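PDB 3IC4: glutaredoxin (Grx-1) from Archaeoglobus fulgidus, which probably transfers electrons in thiol-disulfide exchange, as other glutaredoxins of the thioredoxin superfamily do. Local coordinates for residues R27-L32 and F39-I44; H60-S65 and V70-D75. One frame throughout, in Å; residues are numbered along the deposited sequence.

How the contacts relate
Both contacts set a helix against a strand of the same mixed four-stranded sheet, whose order is 40-43, 15-18, 70-73, 76-79. Contact 1 comes first along the chain and closes the unit strand 15-18, helix 23-35, strand 40-43; contact 2 follows once helix 49-63 has been made, and joins its last turn to strand 70-73. Their centres lie about 14 Å apart, on opposite sides of the chain's centre. The two touch on the face of the sheet turned away from helix 49-63, where Thr28 CG2 of helix 23-35 packs 3.5 Å from Val71 CG2 of strand 70-73. The sheet is thus clothed by helices on both faces, the layered build of the thioredoxin fold to which glutaredoxins belong.

Contact 1 (R27-L32 and F39-I44); sequences RTLEFL and FEVIWI
Phe39 and Leu32 meet through contrasting first torsions. Phe39 sets CG between its backbone N and carbonyl carbon (chi1 75°), raising the ring toward helix 23-35, while Leu32 turns CG away from its own carbonyl carbon (chi1 -68°). Leu32 CB then sits 3.7 Å from the centroid of the Phe39 ring, only 5° off the ring normal, a CH-pi contact over the middle of one face. Leu32 CD1 lies 3.7 Å from Phe39 CD1, on the same ring. Leu29 comes from another direction: its CD1 lies in the ring plane, at the edge, 3.7 Å from Phe39 CE1. Its other methyl, CD2, meets the edge of the Trp43 indole at CZ2 (4.0 Å), so one branched leucine serves two aromatic rings. Val41 CG2 supports Trp43 from over an indole face. A broad, flat phenyl suits this place because it offers both face and edge to the helix; an alanine here would probably open a gap beneath Leu32 CB and leave Leu29 CD1 without its aromatic neighbour. The contact closes a beta-alpha-beta crossover: edge strand 40-43 pairs in parallel with strand 15-18, whose Met16 also touches Leu32 and Trp43.

Contact 2 (H60-S65 and V70-D75); sequences HSISGS and VVVKGD
Ile62 and Val72 face each other where the end of helix 49-63 passes strand 70-73, their CA atoms 8.0 Å apart; Ser63 and Val70 come closer, at 7.3 Å between CA atoms. The helix stops just after Ser63. Gly64, the first residue to leave helical angles, takes a positive phi (77°), a conformation easier for a residue without a side chain, and its N still bonds to His60 O at 2.8 Å. In the extended strand, Val70 and Val72 turn their side chains toward the helix, and the intervening Val71 turns away to meet Leu86 and Leu89 of helix 83-91. This alternation lets a central strand of a thioredoxin-like sheet serve helices on both faces, and beta-branched valine suits the extended backbone as well as the apolar surroundings. Ile62 sends out two branches. Its CG2, anti to the backbone N, lies between the two valines, 4.0 Å from Val70 CG1 and 3.8 Å from Val72 CG2; CD1, at the end of the other branch, meets that same Val72 CG2 at 3.7 Å. Ser63 gives its CB to Val70 CG2 (4.0 Å), a small side chain fitting the nearer approach of the backbones. Its hydroxyl reaches past the helix end into the following turn: Ser63 OG and Ser65 OG share a hydrogen bond of 2.9 Å, either being a possible donor, and Ser65 OG also accepts from Ser67 N in the loop leading to the strand.

Contact 1 (R27-L32 and F39-I44)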
ATOM      1  N   ARG A  27      -5.247   7.180   8.320  1.00  2.00           N
ATOM      2  CA  ARG A  27      -6.677   6.881   8.239  1.00  2.00           C
ATOM      3  C   ARG A  27      -6.926   5.532   7.510  1.00  2.00           C
ATOM      4  O   ARG A  27      -7.710   4.701   7.916  1.00  2.00           O
ATOM      5  CB  ARG A  27      -7.433   8.018   7.547  1.00  2.00           C
ATOM      6  CG  ARG A  27      -7.703   9.209   8.422  1.00  2.00           C
ATOM      7  CD  ARG A  27      -8.582  10.241   7.710  1.00  2.00           C
ATOM      8  NE  ARG A  27      -7.776  11.111   6.888  1.00  2.00           N
ATOM      9  CZ  ARG A  27      -7.110  12.182   7.323  1.00  2.00           C
ATOM     10  NH1 ARG A  27      -6.428  12.905   6.446  1.00  2.86           N
ATOM     11  NH2 ARG A  27      -7.079  12.580   8.586  1.00  2.00           N
ATOM     12  N   THR A  28      -6.210   5.354   6.408  1.00  2.00           N
ATOM     13  CA  THR A  28      -6.334   4.130   5.626  1.00  2.00           C
ATOM     14  C   THR A  28      -5.860   2.907   6.435  1.00  2.00           C
ATOM     15  O   THR A  28      -6.505   1.877   6.420  1.00  2.00           O
ATOM     16  CB  THR A  28      -5.501   4.236   4.337  1.00  2.00           C
ATOM     17  OG1 THR A  28      -5.916   5.401   3.632  1.00  2.00           O
ATOM     18  CG2 THR A  28      -5.658   2.997   3.415  1.00  2.00           C
ATOM     19  N   LEU A  29      -4.755   3.045   7.169  1.00  2.00           N
ATOM     20  CA  LEU A  29      -4.285   1.975   8.048  1.00  2.00           C
ATOM     21  C   LEU A  29      -5.354   1.584   9.086  1.00  2.00           C
ATOM     22  O   LEU A  29      -5.608   0.409   9.341  1.00  2.00           O
ATOM     23  CB  LEU A  29      -2.976   2.418   8.737  1.00  2.00           C
ATOM     24  CG  LEU A  29      -2.386   1.401   9.750  1.00  2.00           C
ATOM     25  CD1 LEU A  29      -1.654   0.358   8.996  1.00  3.66           C
ATOM     26  CD2 LEU A  29      -1.478   2.033  10.783  1.00  6.19           C
ATOM     27  N   GLU A  30      -5.965   2.586   9.712  1.00  2.00           N
ATOM     28  CA  GLU A  30      -7.010   2.338  10.691  1.00  2.00           C
ATOM     29  C   GLU A  30      -8.234   1.694  10.041  1.00  2.00           C
ATOM     30  O   GLU A  30      -8.869   0.836  10.643  1.00  2.00           O
ATOM     31  CB  GLU A  30      -7.344   3.622  11.452  1.00  2.00           C
ATOM     32  CG  GLU A  30      -6.114   4.160  12.282  1.00  2.00           C
ATOM     33  CD  GLU A  30      -5.636   3.223  13.360  1.00  2.00           C
ATOM     34  OE1 GLU A  30      -6.444   2.435  13.950  1.00  2.00           O
ATOM     35  OE2 GLU A  30      -4.411   3.255  13.702  1.00  2.00           O
ATOM     36  N   PHE A  31      -8.547   2.085   8.805  1.00  2.00           N
ATOM     37  CA  PHE A  31      -9.612   1.408   8.075  1.00  2.00           C
ATOM     38  C   PHE A  31      -9.350  -0.077   7.947  1.00  2.00           C
ATOM     39  O   PHE A  31     -10.233  -0.897   8.160  1.00  2.00           O
ATOM     40  CB  PHE A  31      -9.819   2.037   6.681  1.00  2.00           C
ATOM     41  CG  PHE A  31     -10.808   1.270   5.805  1.00  2.00           C
ATOM     42  CD1 PHE A  31     -12.160   1.491   5.906  1.00  5.40           C
ATOM     43  CD2 PHE A  31     -10.372   0.293   4.951  1.00  2.00           C
ATOM     44  CE1 PHE A  31     -13.061   0.708   5.177  1.00  8.87           C
ATOM     45  CE2 PHE A  31     -11.252  -0.463   4.228  1.00  3.90           C
ATOM     46  CZ  PHE A  31     -12.580  -0.269   4.361  1.00  6.20           C
ATOM     47  N   LEU A  32      -8.142  -0.405   7.489  1.00  2.00           N
ATOM     48  CA  LEU A  32      -7.756  -1.793   7.230  1.00  2.00           C
ATOM     49  C   LEU A  32      -7.747  -2.563   8.513  1.00  2.00           C
ATOM     50  O   LEU A  32      -8.180  -3.714   8.545  1.00  2.00           O
ATOM     51  CB  LEU A  32      -6.389  -1.857   6.528  1.00  2.00           C
ATOM     52  CG  LEU A  32      -6.361  -1.320   5.086  1.00  2.00           C
ATOM     53  CD1 LEU A  32      -4.947  -1.287   4.617  1.00  2.00           C
ATOM     54  CD2 LEU A  32      -7.289  -2.088   4.172  1.00  2.00           C
ATOM     55  N   PHE A  39      -3.590  -7.880   6.154  1.00  3.03           N
ATOM     56  CA  PHE A  39      -2.970  -6.953   5.253  1.00  2.00           C
ATOM     57  C   PHE A  39      -1.543  -6.662   5.724  1.00  2.00           C
ATOM     58  O   PHE A  39      -1.146  -6.941   6.866  1.00  2.00           O
ATOM     59  CB  PHE A  39      -3.792  -5.649   5.152  1.00  2.00           C
ATOM     60  CG  PHE A  39      -3.653  -4.755   6.371  1.00  2.00           C
ATOM     61  CD1 PHE A  39      -2.766  -3.692   6.374  1.00  3.70           C
ATOM     62  CD2 PHE A  39      -4.359  -5.026   7.499  1.00  3.33           C
ATOM     63  CE1 PHE A  39      -2.628  -2.849   7.502  1.00  3.89           C
ATOM     64  CE2 PHE A  39      -4.222  -4.217   8.646  1.00  6.39           C
ATOM     65  CZ  PHE A  39      -3.347  -3.132   8.627  1.00  4.62           C
ATOM     66  N   GLU A  40      -0.757  -6.153   4.795  1.00  2.00           N
ATOM     67  CA  GLU A  40       0.576  -5.724   5.050  1.00  2.00           C
ATOM     68  C   GLU A  40       0.712  -4.245   4.676  1.00  2.00           C
ATOM     69  O   GLU A  40       0.035  -3.772   3.756  1.00  2.20           O
ATOM     70  CB  GLU A  40       1.562  -6.616   4.281  1.00  2.00           C
ATOM     71  CG  GLU A  40       1.363  -8.106   4.609  1.00  2.86           C
ATOM     72  CD  GLU A  40       1.664  -8.453   6.068  1.00 10.66           C
ATOM     73  OE1 GLU A  40       2.454  -7.760   6.713  1.00 10.88           O
ATOM     74  OE2 GLU A  40       1.087  -9.435   6.593  1.00 14.89           O
ATOM     75  N   VAL A  41       1.644  -3.566   5.322  1.00  2.00           N
ATOM     76  CA  VAL A  41       1.928  -2.129   5.011  1.00  2.00           C
ATOM     77  C   VAL A  41       3.425  -1.935   4.773  1.00  2.41           C
ATOM     78  O   VAL A  41       4.252  -2.513   5.503  1.00  2.11           O
ATOM     79  CB  VAL A  41       1.450  -1.108   6.103  1.00  2.00           C
ATOM     80  CG1 VAL A  41       2.051  -1.330   7.506  1.00  8.26           C
ATOM     81  CG2 VAL A  41       1.777   0.358   5.660  1.00  2.29           C
ATOM     82  N   ILE A  42       3.747  -1.182   3.732  1.00  2.10           N
ATOM     83  CA  ILE A  42       5.097  -0.696   3.493  1.00  2.42           C
ATOM     84  C   ILE A  42       5.138   0.820   3.702  1.00  2.70           C
ATOM     85  O   ILE A  42       4.500   1.573   2.958  1.00  2.92           O
ATOM     86  CB  ILE A  42       5.603  -1.056   2.100  1.00  2.23           C
ATOM     87  CG1 ILE A  42       5.635  -2.594   1.927  1.00  3.18           C
ATOM     88  CG2 ILE A  42       6.958  -0.437   1.836  1.00  2.00           C
ATOM     89  CD1 ILE A  42       6.019  -3.034   0.513  1.00  5.80           C
ATOM     90  N   TRP A  43       5.913   1.245   4.701  1.00  2.39           N
ATOM     91  CA  TRP A  43       6.144   2.656   4.956  1.00  2.00           C
ATOM     92  C   TRP A  43       7.400   3.084   4.166  1.00  2.17           C
ATOM     93  O   TRP A  43       8.570   2.709   4.488  1.00  2.00           O
ATOM     94  CB  TRP A  43       6.384   2.846   6.430  1.00  2.33           C
ATOM     95  CG  TRP A  43       5.261   2.523   7.317  1.00  2.00           C
ATOM     96  CD1 TRP A  43       5.337   1.720   8.421  1.00  3.80           C
ATOM     97  CD2 TRP A  43       3.913   3.029   7.289  1.00  2.89           C
ATOM     98  NE1 TRP A  43       4.135   1.698   9.064  1.00  8.23           N
ATOM     99  CE2 TRP A  43       3.234   2.474   8.393  1.00  6.74           C
ATOM    100  CE3 TRP A  43       3.216   3.911   6.472  1.00  2.00           C
ATOM    101  CZ2 TRP A  43       1.888   2.799   8.699  1.00  4.77           C
ATOM    102  CZ3 TRP A  43       1.866   4.195   6.769  1.00  2.00           C
ATOM    103  CH2 TRP A  43       1.226   3.635   7.823  1.00  5.88           C
ATOM    104  N   ILE A  44       7.157   3.892   3.171  1.00  2.00           N
ATOM    105  CA  ILE A  44       8.192   4.250   2.211  1.00  2.00           C
ATOM    106  C   ILE A  44       9.191   5.150   2.918  1.00  2.00           C
ATOM    107  O   ILE A  44      10.387   5.141   2.618  1.00  2.16           O
ATOM    108  CB  ILE A  44       7.538   4.963   0.989  1.00  2.00           C
ATOM    109  CG1 ILE A  44       6.587   3.979   0.263  1.00  2.00           C
ATOM    110  CG2 ILE A  44       8.591   5.558   0.104  1.00  2.00           C
ATOM    111  CD1 ILE A  44       5.837   4.530  -0.855  1.00  2.00           C
TER

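Contact 2 (H60-S65 and V70-D75)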
ATOM      1  N   HIS A  60       4.114   3.628  -8.438  1.00  2.00           N
ATOM      2  CA  HIS A  60       3.810   4.287  -9.705  1.00  2.00           C
ATOM      3  C   HIS A  60       3.323   3.288 -10.710  1.00  2.00           C
ATOM      4  O   HIS A  60       2.384   3.552 -11.465  1.00  2.00           O
ATOM      5  CB  HIS A  60       4.996   5.041 -10.204  1.00  2.00           C
ATOM      6  CG  HIS A  60       4.789   5.617 -11.554  1.00  2.00           C
ATOM      7  ND1 HIS A  60       5.156   4.961 -12.705  1.00  3.41           N
ATOM      8  CD2 HIS A  60       4.201   6.771 -11.942  1.00  3.50           C
ATOM      9  CE1 HIS A  60       4.822   5.687 -13.757  1.00  2.92           C
ATOM     10  NE2 HIS A  60       4.219   6.791 -13.322  1.00  3.07           N
ATOM     11  N   SER A  61       3.922   2.105 -10.719  1.00  2.00           N
ATOM     12  CA  SER A  61       3.508   1.078 -11.658  1.00  2.08           C
ATOM     13  C   SER A  61       2.107   0.559 -11.361  1.00  2.00           C
ATOM     14  O   SER A  61       1.442   0.094 -12.267  1.00  3.54           O
ATOM     15  CB  SER A  61       4.519  -0.046 -11.633  1.00  2.00           C
ATOM     16  OG  SER A  61       4.319  -0.934 -10.567  1.00  5.50           O
ATOM     17  N   ILE A  62       1.644   0.677 -10.112  1.00  2.00           N
ATOM     18  CA  ILE A  62       0.280   0.286  -9.723  1.00  2.00           C
ATOM     19  C   ILE A  62      -0.750   1.440  -9.988  1.00  2.00           C
ATOM     20  O   ILE A  62      -1.729   1.240 -10.666  1.00  2.00           O
ATOM     21  CB  ILE A  62       0.206  -0.082  -8.285  1.00  2.00           C
ATOM     22  CG1 ILE A  62       1.094  -1.319  -8.011  1.00  2.25           C
ATOM     23  CG2 ILE A  62      -1.229  -0.302  -7.924  1.00  2.03           C
ATOM     24  CD1 ILE A  62       1.508  -1.481  -6.564  1.00  6.24           C
ATOM     25  N   SER A  63      -0.501   2.653  -9.505  1.00  2.00           N
ATOM     26  CA  SER A  63      -1.522   3.732  -9.565  1.00  2.00           C
ATOM     27  C   SER A  63      -1.331   4.737 -10.727  1.00  2.00           C
ATOM     28  O   SER A  63      -2.226   5.515 -10.987  1.00  2.00           O
ATOM     29  CB  SER A  63      -1.504   4.583  -8.267  1.00  2.00           C
ATOM     30  OG  SER A  63      -0.296   5.361  -8.175  1.00  2.00           O
ATOM     31  N   GLY A  64      -0.155   4.745 -11.362  1.00  2.00           N
ATOM     32  CA  GLY A  64       0.165   5.737 -12.361  1.00  2.00           C
ATOM     33  C   GLY A  64       0.517   7.061 -11.800  1.00  2.00           C
ATOM     34  O   GLY A  64       0.810   7.979 -12.549  1.00  2.00           O
ATOM     35  N   SER A  65       0.603   7.136 -10.468  1.00  2.00           N
ATOM     36  CA  SER A  65       0.926   8.373  -9.765  1.00  2.00           C
ATOM     37  C   SER A  65       2.119   8.159  -8.794  1.00  2.00           C
ATOM     38  O   SER A  65       2.614   7.023  -8.605  1.00  2.00           O
ATOM     39  CB  SER A  65      -0.269   8.888  -8.950  1.00  2.00           C
ATOM     40  OG  SER A  65      -0.319   8.246  -7.691  1.00  2.00           O
ATOM     41  N   VAL A  70      -1.725   3.954  -1.353  1.00  2.00           N
ATOM     42  CA  VAL A  70      -2.232   3.028  -2.374  1.00  2.00           C
ATOM     43  C   VAL A  70      -2.485   1.690  -1.698  1.00  2.00           C
ATOM     44  O   VAL A  70      -1.643   1.184  -0.933  1.00  2.00           O
ATOM     45  CB  VAL A  70      -1.273   2.856  -3.569  1.00  2.00           C
ATOM     46  CG1 VAL A  70      -1.749   1.708  -4.554  1.00  2.00           C
ATOM     47  CG2 VAL A  70      -1.149   4.187  -4.276  1.00  2.00           C
ATOM     48  N   VAL A  71      -3.664   1.166  -1.901  1.00  2.00           N
ATOM     49  CA  VAL A  71      -4.018  -0.164  -1.380  1.00  2.00           C
ATOM     50  C   VAL A  71      -4.312  -1.047  -2.596  1.00  2.00           C
ATOM     51  O   VAL A  71      -5.096  -0.703  -3.460  1.00  2.00           O
ATOM     52  CB  VAL A  71      -5.205  -0.155  -0.401  1.00  2.00           C
ATOM     53  CG1 VAL A  71      -5.511  -1.586   0.105  1.00  2.00           C
ATOM     54  CG2 VAL A  71      -4.895   0.756   0.798  1.00  2.00           C
ATOM     55  N   VAL A  72      -3.655  -2.194  -2.585  1.00  2.00           N
ATOM     56  CA  VAL A  72      -3.678  -3.138  -3.696  1.00  2.00           C
ATOM     57  C   VAL A  72      -4.254  -4.451  -3.242  1.00  2.00           C
ATOM     58  O   VAL A  72      -3.847  -5.002  -2.191  1.00  2.00           O
ATOM     59  CB  VAL A  72      -2.276  -3.416  -4.287  1.00  2.00           C
ATOM     60  CG1 VAL A  72      -2.435  -4.328  -5.562  1.00  2.86           C
ATOM     61  CG2 VAL A  72      -1.576  -2.077  -4.581  1.00  6.16           C
ATOM     62  N   LYS A  73      -5.209  -4.953  -4.009  1.00  2.00           N
ATOM     63  CA  LYS A  73      -5.715  -6.348  -3.812  1.00  2.00           C
ATOM     64  C   LYS A  73      -5.837  -6.989  -5.163  1.00  2.00           C
ATOM     65  O   LYS A  73      -6.698  -6.575  -5.961  1.00  2.00           O
ATOM     66  CB  LYS A  73      -7.085  -6.341  -3.138  1.00  2.00           C
ATOM     67  CG  LYS A  73      -7.569  -7.736  -2.760  1.00  2.00           C
ATOM     68  CD  LYS A  73      -8.959  -7.787  -2.191  1.00  6.98           C
ATOM     69  CE  LYS A  73      -9.429  -9.234  -2.114  1.00 13.54           C
ATOM     70  NZ  LYS A  73     -10.389  -9.357  -0.982  1.00 18.87           N
ATOM     71  N   GLY A  74      -5.024  -8.019  -5.433  1.00  2.00           N
ATOM     72  CA  GLY A  74      -5.019  -8.690  -6.753  1.00  2.75           C
ATOM     73  C   GLY A  74      -4.585  -7.678  -7.813  1.00  2.00           C
ATOM     74  O   GLY A  74      -3.583  -6.985  -7.605  1.00  4.64           O
ATOM     75  N   ASP A  75      -5.401  -7.533  -8.855  1.00  2.00           N
ATOM     76  CA  ASP A  75      -5.143  -6.581  -9.931  1.00  2.12           C
ATOM     77  C   ASP A  75      -5.818  -5.261  -9.775  1.00  2.00           C
ATOM     78  O   ASP A  75      -5.678  -4.414 -10.655  1.00  2.00           O
ATOM     79  CB  ASP A  75      -5.480  -7.192 -11.278  1.00  2.79           C
ATOM     80  CG  ASP A  75      -4.605  -8.388 -11.587  1.00  7.47           C
ATOM     81  OD1 ASP A  75      -3.423  -8.440 -11.093  1.00 11.17           O
ATOM     82  OD2 ASP A  75      -5.105  -9.249 -12.328  1.00 10.78           O
TER